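Local coordinates for protein glutamate racemase (Francisella tularensis subsp. tularensis, PDB 3OUT) that belongs to the aspartate/glutamate/hydantoin racemase family and holds D-glutamic acid in a pocket of its alpha/beta fold built on parallel sheets, at residues B[11-16]-B[59-64]; B[36-41]-B[263-268]; B[41-46]-B[55-60]; B[83-88]-B[97-102]. All coordinates share one frame; numbering follows the deposited sequence.

Interaction 1. Residues B[11-16]-B[59-64]; sequences GVFDSG and AQTAKF. With DGL (D-glutamic acid), chain E.
F13 turns its ring away from strand 10-14 toward helix 51-67 by setting CG anti to the backbone N (chi1 -170°), and T61 answers with its methyl, while its hydroxyl swings to the side of its own backbone N (chi1 -63°). The methyl carbon T61 CG2 sits over one face of the F13 ring, 3.6 Å from its centroid and shifted toward the CE1-CZ rim: a CH-pi contact. On the next residue of the helix, A62 CB lies 3.9 Å from F13 CE2 and extends the apolar patch along the ring. I80 and V88 of helix 78-92 also pack against F13, which wedges the ring between the sheet and two helices. Polar contact between strand and helix runs through a water, which donates to D14 O at 2.9 Å and lies 2.8 Å from T61 OG1. S15 and G16 belong to the ligand pocket. There S15 OG accepts a bond from the amino N of D-glutamic acid at 2.8 Å. D14 OD1 takes a weak bond from S15 N. T61 thus divides its two branches by chemistry, methyl to the aromatic face and hydroxyl to the water, so the segment that leads into the pocket is joined to the helix by both apolar packing and a water bridge.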
# COMPACT_ATOMS: atom_id res chain seq x y z
N GLY B 11 11.66 -0.31 19.51
CA GLY B 11 10.61 -0.50 18.52
C GLY B 11 9.85 -1.77 18.80
O GLY B 11 10.45 -2.85 18.83
N VAL B 12 8.54 -1.66 18.95
CA VAL B 12 7.69 -2.79 19.05
C VAL B 12 6.93 -2.94 17.72
O VAL B 12 6.12 -2.07 17.34
CB VAL B 12 6.66 -2.70 20.23
CG1 VAL B 12 5.70 -3.90 20.17
CG2 VAL B 12 7.37 -2.55 21.57
N PHE B 13 7.25 -4.03 17.02
CA PHE B 13 6.87 -4.30 15.62
C PHE B 13 5.70 -5.29 15.58
O PHE B 13 5.87 -6.46 15.92
CB PHE B 13 8.15 -4.84 14.96
CG PHE B 13 8.12 -4.98 13.43
CD1 PHE B 13 6.97 -5.30 12.72
CD2 PHE B 13 9.30 -4.86 12.72
CE1 PHE B 13 7.04 -5.46 11.35
CE2 PHE B 13 9.37 -5.04 11.37
CZ PHE B 13 8.25 -5.30 10.67
N ASP B 14 4.52 -4.80 15.19
CA ASP B 14 3.31 -5.62 15.19
C ASP B 14 2.72 -5.62 13.79
O ASP B 14 2.96 -4.72 12.97
CB ASP B 14 2.30 -5.02 16.19
CG ASP B 14 1.19 -5.97 16.61
OD1 ASP B 14 1.23 -7.20 16.29
OD2 ASP B 14 0.24 -5.45 17.28
N SER B 15 1.88 -6.62 13.56
CA SER B 15 0.91 -6.56 12.46
C SER B 15 -0.20 -5.58 12.90
O SER B 15 -0.44 -4.56 12.24
CB SER B 15 0.39 -7.97 12.15
OG SER B 15 0.07 -8.64 13.37
N GLY B 16 -0.83 -5.86 14.03
CA GLY B 16 -1.69 -4.88 14.64
C GLY B 16 -2.46 -5.44 15.82
O GLY B 16 -2.83 -6.61 15.84
N ALA B 59 8.78 -5.63 5.34
CA ALA B 59 9.93 -4.82 4.90
C ALA B 59 9.62 -3.32 5.04
O ALA B 59 10.46 -2.56 5.46
CB ALA B 59 10.39 -5.19 3.49
N GLN B 60 8.39 -2.91 4.77
CA GLN B 60 8.02 -1.52 4.88
C GLN B 60 8.07 -1.04 6.33
O GLN B 60 8.67 0.00 6.62
CB GLN B 60 6.61 -1.30 4.31
CG GLN B 60 6.47 -1.61 2.80
CD GLN B 60 5.10 -1.25 2.35
OE1 GLN B 60 4.15 -1.93 2.69
NE2 GLN B 60 4.97 -0.14 1.61
N THR B 61 7.47 -1.81 7.25
CA THR B 61 7.45 -1.44 8.68
C THR B 61 8.89 -1.42 9.21
O THR B 61 9.24 -0.54 9.96
CB THR B 61 6.60 -2.39 9.50
OG1 THR B 61 5.25 -2.28 9.03
CG2 THR B 61 6.65 -2.05 11.00
N ALA B 62 9.70 -2.37 8.82
CA ALA B 62 11.10 -2.40 9.25
C ALA B 62 11.83 -1.15 8.87
O ALA B 62 12.52 -0.53 9.70
CB ALA B 62 11.85 -3.65 8.71
N LYS B 63 11.65 -0.71 7.61
CA LYS B 63 12.31 0.50 7.15
C LYS B 63 11.80 1.71 7.93
O LYS B 63 12.58 2.61 8.28
CB LYS B 63 12.15 0.68 5.64
CG LYS B 63 12.86 -0.43 4.89
CD LYS B 63 12.52 -0.46 3.40
CE LYS B 63 13.09 -1.71 2.74
NZ LYS B 63 12.79 -1.76 1.23
N PHE B 64 10.49 1.79 8.19
CA PHE B 64 9.96 2.89 8.96
C PHE B 64 10.62 2.93 10.34
O PHE B 64 11.02 3.99 10.81
CB PHE B 64 8.42 2.75 9.10
CG PHE B 64 7.79 3.85 9.90
CD1 PHE B 64 7.81 3.84 11.27
CD2 PHE B 64 7.21 4.93 9.25
CE1 PHE B 64 7.24 4.85 11.99
CE2 PHE B 64 6.64 5.96 9.98
CZ PHE B 64 6.65 5.90 11.36
N DGL E . -2.39 -9.48 14.44
CA DGL E . -2.69 -10.87 13.95
C DGL E . -3.05 -10.85 12.50
O DGL E . -2.73 -9.85 11.81
CB DGL E . -1.53 -11.85 14.10
CG DGL E . -0.92 -11.93 15.51
CD DGL E . 0.04 -13.09 15.71
OE1 DGL E . 0.15 -13.96 14.84
OE2 DGL E . 0.66 -13.12 16.81
OXT DGL E . -3.59 -11.85 11.96
O HOH W 1 3.74 -4.35 10.17

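Interaction 2. Residues B[36-41]-B[263-268]; sequences IYFGDI and VSLDSY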
# COMPACT_ATOMS: atom_id res chain seq x y z
N ILE B 36 8.35 2.98 20.74
CA ILE B 36 7.57 3.26 19.55
C ILE B 36 6.88 1.94 19.20
O ILE B 36 7.55 0.96 18.91
CB ILE B 36 8.46 3.67 18.36
CG1 ILE B 36 9.13 5.02 18.62
CG2 ILE B 36 7.61 3.68 17.07
CD1 ILE B 36 10.13 5.46 17.48
N TYR B 37 5.55 1.93 19.26
CA TYR B 37 4.75 0.83 18.79
C TYR B 37 4.33 1.13 17.32
O TYR B 37 3.87 2.25 17.02
CB TYR B 37 3.49 0.69 19.64
CG TYR B 37 2.47 -0.27 19.04
CD1 TYR B 37 2.55 -1.64 19.28
CD2 TYR B 37 1.42 0.19 18.25
CE1 TYR B 37 1.65 -2.53 18.71
CE2 TYR B 37 0.52 -0.70 17.67
CZ TYR B 37 0.61 -2.04 17.90
OH TYR B 37 -0.29 -2.93 17.32
N PHE B 38 4.48 0.13 16.46
CA PHE B 38 3.96 0.22 15.08
C PHE B 38 2.92 -0.82 14.84
O PHE B 38 3.19 -2.02 14.99
CB PHE B 38 5.05 0.08 14.02
CG PHE B 38 4.62 0.57 12.65
CD1 PHE B 38 4.98 1.84 12.24
CD2 PHE B 38 3.78 -0.18 11.86
CE1 PHE B 38 4.52 2.34 11.03
CE2 PHE B 38 3.34 0.31 10.64
CZ PHE B 38 3.72 1.59 10.24
N GLY B 39 1.75 -0.40 14.40
CA GLY B 39 0.73 -1.36 13.98
C GLY B 39 0.22 -0.99 12.60
O GLY B 39 -0.23 0.15 12.38
N ASP B 40 0.27 -1.95 11.68
CA ASP B 40 -0.23 -1.78 10.31
C ASP B 40 -1.73 -2.06 10.27
O ASP B 40 -2.22 -2.95 9.55
CB ASP B 40 0.53 -2.72 9.36
CG ASP B 40 0.26 -2.47 7.91
OD1 ASP B 40 -0.32 -1.42 7.54
OD2 ASP B 40 0.64 -3.38 7.11
N ILE B 41 -2.47 -1.26 11.02
CA ILE B 41 -3.94 -1.41 11.18
C ILE B 41 -4.71 -1.37 9.83
O ILE B 41 -5.76 -1.99 9.70
CB ILE B 41 -4.50 -0.39 12.21
CG1 ILE B 41 -3.68 -0.35 13.51
CG2 ILE B 41 -5.96 -0.73 12.57
CD1 ILE B 41 -3.40 -1.73 14.18
N VAL B 263 0.02 7.34 10.36
CA VAL B 263 1.15 7.40 9.46
C VAL B 263 0.88 6.57 8.21
O VAL B 263 -0.12 5.84 8.11
CB VAL B 263 2.44 6.89 10.18
CG1 VAL B 263 2.72 7.71 11.49
CG2 VAL B 263 2.36 5.41 10.43
N SER B 264 1.76 6.75 7.23
CA SER B 264 1.70 6.05 5.97
C SER B 264 3.00 5.35 5.66
O SER B 264 4.11 5.86 5.94
CB SER B 264 1.41 7.06 4.86
OG SER B 264 1.29 6.40 3.62
N LEU B 265 2.85 4.16 5.08
CA LEU B 265 3.97 3.38 4.54
C LEU B 265 4.14 3.59 3.03
O LEU B 265 4.94 2.88 2.42
CB LEU B 265 3.84 1.91 4.90
CG LEU B 265 3.99 1.61 6.40
CD1 LEU B 265 3.62 0.13 6.71
CD2 LEU B 265 5.38 1.97 6.92
N ASP B 266 3.44 4.56 2.44
CA ASP B 266 3.50 4.77 0.98
C ASP B 266 4.94 4.95 0.45
O ASP B 266 5.24 4.53 -0.67
CB ASP B 266 2.67 5.99 0.56
CG ASP B 266 1.18 5.78 0.66
OD1 ASP B 266 0.69 4.63 0.77
OD2 ASP B 266 0.46 6.84 0.57
N SER B 267 5.80 5.60 1.22
CA SER B 267 7.19 5.87 0.79
C SER B 267 8.18 4.81 1.17
O SER B 267 9.37 5.02 0.97
CB SER B 267 7.69 7.21 1.34
OG SER B 267 6.84 8.25 0.89
N TYR B 268 7.72 3.67 1.69
CA TYR B 268 8.60 2.67 2.27
C TYR B 268 8.56 1.37 1.50
O TYR B 268 7.70 1.11 0.64
CB TYR B 268 8.27 2.46 3.77
CG TYR B 268 8.70 3.61 4.62
CD1 TYR B 268 9.99 3.65 5.13
CD2 TYR B 268 7.86 4.69 4.88
CE1 TYR B 268 10.42 4.67 5.88
CE2 TYR B 268 8.32 5.77 5.65
CZ TYR B 268 9.59 5.74 6.15
OH TYR B 268 10.09 6.78 6.90
OXT TYR B 268 9.45 0.53 1.72
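F38 and L265 approach from opposite directions, and their apolar contact is the main one here. The ring tip F38 CZ reaches into the fork of the leucine, 3.7 Å from L265 CD2 and 3.8 Å from L265 CD1, with L265 CD2 approaching the ring obliquely. V263 adds one methyl beside it, with CG2 3.8 Å from F38 CE1. A trans chi1 (-163°) swings the F38 ring off strand 35-39 toward the C-terminal tail. T61 and F64 of helix 51-67 touch both F38 and L265, so the pocket for the ring is built from helix and tail together. In the parallel sheet, strand 234-238 lies between 35-39 and 259-262; the tail that leaves 259-262 folds back past this middle strand, V263 resting on Y237. No hydrogen bond links the two segments. D40 centres an inverse gamma turn at the end of the strand and sends OD1 to T239 and OD2 to Y46 and R43, while L265 CD1 comes within 4.3 Å of D40 OD1. The tail is shaped by turns: S264 OG accepts from D266 N at 3.1 Å in an ST turn, and a type I beta turn overlaps it, running from L265 to Y268 and closed by Y268 N to L265 O at 3.0 Å.

Interaction 3. Residues B[41-46]-B[55-60]; sequences IARIPY and QKFAAQ. With DGL (D-glutamic acid), chain E.
Loop 41-46 forms part of the D-glutamic acid pocket, and R43 and Y46 fasten it to F57 and Q60 of the following helix, 51-67. The guanidinium of R43 lies flat on one face of the F57 ring, the planes only 14° apart and the centres 3.7 Å apart, a stack that is also a cation-pi contact. Its closest approach, R43 CZ to F57 CD1, is 3.3 Å. R43 CD lies over the same face, 4.0 Å from the ring centroid, and the bend at chi3 (-65°) beyond it brings the head group down flat on the ring. Along its outer edge the guanidinium faces a single acceptor: R43 NH1 and R43 NH2 each donate to Q60 OE1 at 2.8 Å, the first on a lone pair in the carbonyl plane, the second tilted from it. Both bonds are bent, as expected when two nitrogens share one oxygen. In this alpha/beta fold the loop leaves the C-terminal end of strand 35-39, where the residues that meet the ligand gather. A cis peptide precedes P45, and Y46 N then donates an almost straight bond of 2.7 Å to the O of D-glutamic acid. The Y46 ring reaches back to the helix and meets F57 obliquely, with centroids 5.3 Å apart and planes at 53°; Y46 OH comes to 3.5 Å from F57 CB. The carboxylate oxygen of D40 that R43 and Y46 share sets the two side chains relative to each other. F57 also packs on A42 of a neighbouring subunit.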
# COMPACT_ATOMS: atom_id res chain seq x y z
N ILE B 41 -2.47 -1.26 11.02
CA ILE B 41 -3.94 -1.41 11.18
C ILE B 41 -4.71 -1.37 9.83
O ILE B 41 -5.76 -1.99 9.70
CB ILE B 41 -4.50 -0.39 12.21
CG1 ILE B 41 -3.68 -0.35 13.51
CG2 ILE B 41 -5.96 -0.73 12.57
CD1 ILE B 41 -3.40 -1.73 14.18
N ALA B 42 -4.18 -0.65 8.84
CA ALA B 42 -4.82 -0.57 7.53
C ALA B 42 -4.92 -1.91 6.82
O ALA B 42 -5.83 -2.11 6.02
CB ALA B 42 -4.09 0.44 6.63
N ARG B 43 -3.99 -2.84 7.09
CA ARG B 43 -3.89 -4.07 6.28
C ARG B 43 -3.99 -5.36 7.08
O ARG B 43 -3.88 -6.45 6.49
CB ARG B 43 -2.59 -4.01 5.43
CG ARG B 43 -2.46 -2.75 4.66
CD ARG B 43 -1.25 -2.72 3.72
NE ARG B 43 0.03 -2.75 4.42
CZ ARG B 43 1.19 -2.39 3.92
NH1 ARG B 43 1.31 -2.01 2.64
NH2 ARG B 43 2.28 -2.50 4.70
N ILE B 44 -4.23 -5.27 8.38
CA ILE B 44 -4.56 -6.45 9.19
C ILE B 44 -5.88 -7.09 8.70
O ILE B 44 -6.78 -6.42 8.17
CB ILE B 44 -4.61 -6.17 10.71
CG1 ILE B 44 -5.62 -5.06 11.08
CG2 ILE B 44 -3.19 -5.91 11.24
CD1 ILE B 44 -5.75 -4.84 12.63
N PRO B 45 -6.01 -8.41 8.88
CA PRO B 45 -5.06 -9.31 9.52
C PRO B 45 -3.95 -9.75 8.58
O PRO B 45 -4.14 -9.84 7.36
CB PRO B 45 -5.92 -10.52 9.89
CG PRO B 45 -6.91 -10.56 8.79
CD PRO B 45 -7.22 -9.12 8.46
N TYR B 46 -2.79 -10.07 9.14
CA TYR B 46 -1.76 -10.75 8.38
C TYR B 46 -1.91 -12.27 8.41
O TYR B 46 -1.36 -12.96 7.57
CB TYR B 46 -0.39 -10.41 8.96
CG TYR B 46 0.19 -9.05 8.66
CD1 TYR B 46 -0.60 -7.92 8.44
CD2 TYR B 46 1.57 -8.86 8.72
CE1 TYR B 46 -0.02 -6.66 8.26
CE2 TYR B 46 2.15 -7.61 8.52
CZ TYR B 46 1.36 -6.51 8.30
OH TYR B 46 2.03 -5.33 8.15
N GLN B 55 5.86 -10.73 3.78
CA GLN B 55 7.22 -10.21 3.65
C GLN B 55 7.29 -8.79 3.11
O GLN B 55 8.09 -8.00 3.59
CB GLN B 55 8.13 -11.13 2.82
CG GLN B 55 8.37 -12.45 3.49
CD GLN B 55 9.47 -13.29 2.85
OE1 GLN B 55 9.92 -13.04 1.74
NE2 GLN B 55 9.98 -14.24 3.62
N LYS B 56 6.50 -8.48 2.08
CA LYS B 56 6.42 -7.16 1.51
C LYS B 56 6.03 -6.14 2.58
O LYS B 56 6.72 -5.12 2.75
CB LYS B 56 5.40 -7.13 0.35
CG LYS B 56 5.31 -5.74 -0.27
CD LYS B 56 4.22 -5.67 -1.33
CE LYS B 56 4.17 -4.27 -2.00
NZ LYS B 56 5.29 -4.08 -3.03
N PHE B 57 4.98 -6.44 3.35
CA PHE B 57 4.48 -5.53 4.37
C PHE B 57 5.52 -5.33 5.46
O PHE B 57 5.81 -4.18 5.90
CB PHE B 57 3.21 -6.10 5.00
CG PHE B 57 1.99 -6.08 4.14
CD1 PHE B 57 1.94 -5.45 2.93
CD2 PHE B 57 0.86 -6.74 4.63
CE1 PHE B 57 0.77 -5.45 2.20
CE2 PHE B 57 -0.31 -6.75 3.92
CZ PHE B 57 -0.33 -6.10 2.71
N ALA B 58 6.15 -6.43 5.90
CA ALA B 58 7.13 -6.35 7.00
C ALA B 58 8.37 -5.55 6.60
O ALA B 58 8.91 -4.83 7.45
CB ALA B 58 7.58 -7.76 7.44
N ALA B 59 8.78 -5.63 5.34
CA ALA B 59 9.93 -4.82 4.90
C ALA B 59 9.62 -3.32 5.04
O ALA B 59 10.46 -2.56 5.46
CB ALA B 59 10.39 -5.19 3.49
N GLN B 60 8.39 -2.91 4.77
CA GLN B 60 8.02 -1.52 4.88
C GLN B 60 8.07 -1.04 6.33
O GLN B 60 8.67 0.00 6.62
CB GLN B 60 6.61 -1.30 4.31
CG GLN B 60 6.47 -1.61 2.80
CD GLN B 60 5.10 -1.25 2.35
OE1 GLN B 60 4.15 -1.93 2.69
NE2 GLN B 60 4.97 -0.14 1.61
N DGL E . -2.39 -9.48 14.44
CA DGL E . -2.69 -10.87 13.95
C DGL E . -3.05 -10.85 12.50
O DGL E . -2.73 -9.85 11.81
CB DGL E . -1.53 -11.85 14.10
CG DGL E . -0.92 -11.93 15.51
CD DGL E . 0.04 -13.09 15.71
OE1 DGL E . 0.15 -13.96 14.84
OE2 DGL E . 0.66 -13.12 16.81
OXT DGL E . -3.59 -11.85 11.96

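Interaction 4. Residues B[83-88]-B[97-102]; sequences IAKDIV and VIDVIT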
# COMPACT_ATOMS: atom_id res chain seq x y z
N ILE B 83 7.42 -15.69 9.34
CA ILE B 83 7.54 -15.56 7.89
C ILE B 83 8.55 -14.53 7.43
O ILE B 83 9.12 -14.71 6.35
CB ILE B 83 6.13 -15.31 7.27
CG1 ILE B 83 5.32 -16.60 7.38
CG2 ILE B 83 6.19 -14.76 5.83
CD1 ILE B 83 3.78 -16.43 7.35
N ALA B 84 8.78 -13.49 8.23
CA ALA B 84 9.58 -12.33 7.83
C ALA B 84 10.68 -11.94 8.75
O ALA B 84 11.28 -10.87 8.58
CB ALA B 84 8.63 -11.09 7.57
N LYS B 85 11.06 -12.82 9.71
CA LYS B 85 12.11 -12.46 10.64
C LYS B 85 13.39 -12.11 9.92
O LYS B 85 14.04 -11.14 10.27
CB LYS B 85 12.38 -13.60 11.63
CG LYS B 85 13.36 -13.27 12.75
CD LYS B 85 13.49 -14.44 13.73
CE LYS B 85 14.11 -15.69 13.13
NZ LYS B 85 14.54 -16.65 14.22
N ASP B 86 13.78 -12.90 8.91
CA ASP B 86 15.04 -12.64 8.23
C ASP B 86 15.02 -11.35 7.41
O ASP B 86 16.02 -10.65 7.37
CB ASP B 86 15.43 -13.84 7.36
CG ASP B 86 15.89 -15.05 8.19
OD1 ASP B 86 16.12 -14.95 9.43
OD2 ASP B 86 16.01 -16.13 7.59
N ILE B 87 13.89 -11.07 6.76
CA ILE B 87 13.66 -9.82 6.03
C ILE B 87 13.89 -8.65 6.99
O ILE B 87 14.59 -7.69 6.66
CB ILE B 87 12.18 -9.75 5.51
CG1 ILE B 87 11.93 -10.77 4.35
CG2 ILE B 87 11.79 -8.32 5.09
CD1 ILE B 87 12.57 -10.38 3.08
N VAL B 88 13.32 -8.74 8.19
CA VAL B 88 13.44 -7.65 9.19
C VAL B 88 14.88 -7.50 9.71
O VAL B 88 15.40 -6.40 9.79
CB VAL B 88 12.45 -7.82 10.38
CG1 VAL B 88 12.67 -6.72 11.47
CG2 VAL B 88 11.00 -7.80 9.87
N VAL B 97 17.24 -7.70 16.83
CA VAL B 97 15.84 -8.06 16.68
C VAL B 97 15.55 -9.29 17.54
O VAL B 97 16.18 -10.35 17.37
CB VAL B 97 15.51 -8.38 15.20
CG1 VAL B 97 14.06 -8.79 15.06
CG2 VAL B 97 15.85 -7.19 14.31
N ILE B 98 14.60 -9.14 18.45
CA ILE B 98 14.10 -10.20 19.30
C ILE B 98 12.74 -10.58 18.73
O ILE B 98 12.02 -9.71 18.29
CB ILE B 98 13.91 -9.68 20.75
CG1 ILE B 98 15.23 -9.25 21.41
CG2 ILE B 98 13.15 -10.69 21.60
CD1 ILE B 98 16.20 -10.35 21.55
N ASP B 99 12.37 -11.84 18.76
CA ASP B 99 11.05 -12.26 18.19
C ASP B 99 10.32 -13.21 19.11
O ASP B 99 10.94 -13.95 19.89
CB ASP B 99 11.17 -12.86 16.80
CG ASP B 99 11.76 -14.23 16.83
OD1 ASP B 99 13.01 -14.35 16.94
OD2 ASP B 99 10.97 -15.19 16.80
N VAL B 100 8.99 -13.20 19.05
CA VAL B 100 8.17 -13.98 19.98
C VAL B 100 8.24 -15.49 19.75
O VAL B 100 8.01 -16.24 20.69
CB VAL B 100 6.68 -13.56 19.99
CG1 VAL B 100 6.50 -12.25 20.74
CG2 VAL B 100 6.02 -13.45 18.53
N ILE B 101 8.55 -15.96 18.54
CA ILE B 101 8.68 -17.39 18.32
C ILE B 101 9.93 -17.91 19.03
O ILE B 101 9.86 -18.95 19.69
CB ILE B 101 8.64 -17.77 16.83
CG1 ILE B 101 7.26 -17.42 16.25
CG2 ILE B 101 8.96 -19.26 16.62
CD1 ILE B 101 7.07 -17.84 14.81
N THR B 102 11.04 -17.18 18.92
CA THR B 102 12.25 -17.55 19.71
C THR B 102 11.93 -17.64 21.19
O THR B 102 12.38 -18.57 21.88
CB THR B 102 13.40 -16.54 19.44
OG1 THR B 102 13.71 -16.57 18.04
CG2 THR B 102 14.64 -16.86 20.26
O HOH W 2 12.11 -17.29 15.28
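K85 and D99 join the helix of a beta-alpha-beta unit, strand 72-75, helix 78-92 and strand 97-99, to the end of its second strand. An extended start to the lysine chain, chi1 -174° with chi2 also trans, carries K85 CD to 3.2 Å from D99 OD1; the bend at chi3 then directs CE and NZ. The two side chains cross at about a right angle. K85 NZ stands farther off, 3.9 Å from D99 OD1, a long salt bridge. A water closes the gap, accepting from K85 NZ at 2.7 Å and donating to D99 OD2 at 2.8 Å. The aspartate has a second task, since it is the N-cap of helix 100-106, which begins directly where the strand stops. T102 N donates to D99 OD2 at 2.9 Å, arriving from above the carboxylate plane, and T102 OG1 donates to D99 OD1 on its syn side at 2.6 Å. Both carboxylate oxygens are therefore engaged, and the lysine and the N-terminal end of the helix would probably stabilise the negative charge together. One turn on in the helix, V88 faces the start of the strand in a looser apolar contact, V88 CG1 4.3 Å from V97 CG2. Strand 97-99 is an edge strand of the six-stranded sheet, within this chain, hydrogen-bonded through I98 to I73 and I75 of strand 72-75, while A84 and I87 on helix 78-92 pack against helix 51-67.

In the fold
From the N terminus, strand 10-14 opens interaction 1 and strand 35-39 opens interaction 2; the loop 41-46 then starts interaction 3, which closes first, on helix 51-67. Two residues, A59 and Q60, are shared with interaction 1, which closes on the same helix and so crosses interaction 2. Interaction 4 follows in series as a short closure from helix 78-92 to strand 97-99. Interaction 2 waits until the C terminus and encloses interactions 3 and 4. Helix 51-67 thus links the first strand, the pocket loop and the tail, and touches helix 78-92 through A58 on A84 and A59 on I87, connecting interaction 4 to the others.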